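Local coordinates for protein lectin (Cicer arietinum, PDB 4YEH) that folds as a hemopexin-type, four-bladed beta-propeller that binds a magnesium ion in its central channel and is probably involved in metal ion transport, at residues Y16-D21 with Y59-S64. Residues are numbered along the deposited sequence; the frame is centred on the assembly and turned at random.
Sequences YLFIND and YGIDCS. With MG (magnesium ion), chain C.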
loop_
_atom_site.group_PDB
_atom_site.type_symbol
_atom_site.label_atom_id
_atom_site.label_comp_id
_atom_site.label_asym_id
_atom_site.label_seq_id
_atom_site.Cartn_x
_atom_site.Cartn_y
_atom_site.Cartn_z
ATOM N N TYR A 16 18.903 6.709 -11.517
ATOM C CA TYR A 16 17.832 5.799 -11.772
ATOM C C TYR A 16 16.574 6.584 -12.046
ATOM O O TYR A 16 16.305 7.583 -11.421
ATOM C CB TYR A 16 17.618 4.842 -10.601
ATOM C CG TYR A 16 18.795 3.900 -10.377
ATOM C CD1 TYR A 16 18.834 2.657 -11.017
ATOM C CD2 TYR A 16 19.838 4.226 -9.535
ATOM C CE1 TYR A 16 19.859 1.770 -10.836
ATOM C CE2 TYR A 16 20.893 3.341 -9.354
ATOM C CZ TYR A 16 20.899 2.120 -10.011
ATOM O OH TYR A 16 21.944 1.222 -9.858
ATOM N N LEU A 17 15.769 6.078 -12.970
ATOM C CA LEU A 17 14.564 6.799 -13.444
ATOM C C LEU A 17 13.425 5.826 -13.452
ATOM O O LEU A 17 13.549 4.730 -13.981
ATOM C CB LEU A 17 14.739 7.396 -14.861
ATOM C CG LEU A 17 15.901 8.378 -15.065
ATOM C CD1 LEU A 17 15.897 8.963 -16.495
ATOM C CD2 LEU A 17 15.932 9.508 -14.035
ATOM N N PHE A 18 12.313 6.248 -12.884
ATOM C CA PHE A 18 11.151 5.385 -12.729
ATOM C C PHE A 18 10.056 5.908 -13.588
ATOM O O PHE A 18 9.692 7.117 -13.505
ATOM C CB PHE A 18 10.778 5.312 -11.250
ATOM C CG PHE A 18 11.897 4.705 -10.410
ATOM C CD1 PHE A 18 11.941 3.339 -10.184
ATOM C CD2 PHE A 18 12.948 5.471 -9.970
ATOM C CE1 PHE A 18 12.983 2.748 -9.499
ATOM C CE2 PHE A 18 13.982 4.889 -9.255
ATOM C CZ PHE A 18 13.970 3.524 -8.999
ATOM N N ILE A 19 9.624 5.037 -14.510
ATOM C CA ILE A 19 8.606 5.397 -15.458
ATOM C C ILE A 19 7.505 4.332 -15.409
ATOM O O ILE A 19 7.814 3.164 -15.314
ATOM C CB ILE A 19 9.183 5.516 -16.886
ATOM C CG1 ILE A 19 10.343 6.514 -16.952
ATOM C CG2 ILE A 19 8.095 5.863 -17.903
ATOM C CD1 ILE A 19 11.181 6.311 -18.216
ATOM N N ASN A 20 6.264 4.723 -15.336
ATOM C CA ASN A 20 5.179 3.799 -15.103
ATOM C C ASN A 20 5.516 2.904 -13.909
ATOM O O ASN A 20 5.785 3.367 -12.887
ATOM C CB ASN A 20 4.704 3.042 -16.356
ATOM C CG ASN A 20 4.100 3.932 -17.416
ATOM O OD1 ASN A 20 4.187 3.666 -18.544
ATOM N ND2 ASN A 20 3.515 4.967 -17.026
ATOM N N ASP A 21 5.464 1.610 -14.102
ATOM C CA ASP A 21 5.868 0.574 -13.148
ATOM C C ASP A 21 7.258 0.037 -13.556
ATOM O O ASP A 21 7.647 -1.107 -13.228
ATOM C CB ASP A 21 4.867 -0.582 -13.194
ATOM C CG ASP A 21 4.821 -1.259 -14.616
ATOM O OD1 ASP A 21 4.245 -2.371 -14.746
ATOM O OD2 ASP A 21 5.356 -0.615 -15.575
ATOM N N TYR A 59 2.957 -1.338 -8.977
ATOM C CA TYR A 59 2.610 -0.042 -9.547
ATOM C C TYR A 59 3.763 0.905 -9.875
ATOM O O TYR A 59 3.525 1.980 -10.427
ATOM C CB TYR A 59 1.601 0.675 -8.642
ATOM C CG TYR A 59 0.258 -0.014 -8.555
ATOM C CD1 TYR A 59 -0.626 0.010 -9.624
ATOM C CD2 TYR A 59 -0.124 -0.690 -7.404
ATOM C CE1 TYR A 59 -1.855 -0.619 -9.550
ATOM C CE2 TYR A 59 -1.350 -1.321 -7.320
ATOM C CZ TYR A 59 -2.211 -1.283 -8.395
ATOM O OH TYR A 59 -3.434 -1.910 -8.316
ATOM N N GLY A 60 5.001 0.542 -9.552
ATOM C CA GLY A 60 6.078 1.462 -9.858
ATOM C C GLY A 60 6.290 2.419 -8.709
ATOM O O GLY A 60 5.670 2.276 -7.642
ATOM N N ILE A 61 7.150 3.402 -8.924
ATOM C CA ILE A 61 7.532 4.322 -7.861
ATOM C C ILE A 61 7.309 5.810 -8.297
ATOM O O ILE A 61 7.810 6.222 -9.377
ATOM C CB ILE A 61 8.978 4.069 -7.461
ATOM C CG1 ILE A 61 9.005 2.821 -6.618
ATOM C CG2 ILE A 61 9.458 5.203 -6.600
ATOM C CD1 ILE A 61 9.333 1.583 -7.384
ATOM N N ASP A 62 6.566 6.577 -7.500
ATOM C CA ASP A 62 6.117 7.896 -7.974
ATOM C C ASP A 62 6.962 9.102 -7.491
ATOM O O ASP A 62 6.815 10.228 -7.959
ATOM C CB ASP A 62 4.578 8.075 -7.816
ATOM C CG ASP A 62 4.146 8.117 -6.395
ATOM O OD1 ASP A 62 4.977 8.553 -5.565
ATOM O OD2 ASP A 62 2.977 7.802 -6.092
ATOM N N CYS A 63 7.858 8.840 -6.567
ATOM C CA CYS A 63 8.771 9.809 -5.992
ATOM C C CYS A 63 9.905 9.026 -5.295
ATOM O O CYS A 63 9.658 7.985 -4.622
ATOM C CB CYS A 63 8.015 10.658 -4.990
ATOM S SG CYS A 63 8.942 12.007 -4.259
ATOM N N SER A 64 11.127 9.519 -5.434
ATOM C CA SER A 64 12.245 9.015 -4.665
ATOM C C SER A 64 13.400 10.081 -4.425
ATOM O O SER A 64 13.399 11.139 -5.015
ATOM C CB SER A 64 12.767 7.704 -5.298
ATOM O OG SER A 64 13.017 7.872 -6.704
HETATM MG MG MG C . 5.817 11.763 -9.372
HETATM O O HOH W 1 8.438 2.903 -11.741
HETATM O O HOH W 2 5.806 5.788 -11.037
#
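With CG of F18 and CG1 of I61 each turned anti to the carbonyl carbon of its own residue (chi1 -62° and -76°), the two side chains run side by side between the first two blades of a four-bladed hemopexin propeller. F18 belongs to strand 15-19, while I61 lies on the chain entering strand 63-66, the first of the next blade. The apolar contact is slight: ring atom CD1 of F18 stands 4.1 Å from CB of I61, approached obliquely, and CB of F18 rests 3.6 Å from I61 O. Further along the ring, CE2 of F18 makes a van der Waals approach to OG of S64 at 4.0 Å; the hydroxyl's weak hydrogen bond goes to A6 O. Two waters bridge the segments, both donating to N20 O: one accepts from I61 N, the other donates weakly to I61 O. Where the turn after strand 15-19 meets the end of helix 55-59, the backbones are in contact, D21 CA lying 3.4 Å from G60 CA, and G60 CA directs a nearly straight C-H...O contact at N20 O. D21 OD1 turns to a salt bridge with R45. Beyond I61, D62 O binds magnesium at 2.3 Å, alongside N4 OD1 and the carbonyl oxygens of D118 and D171.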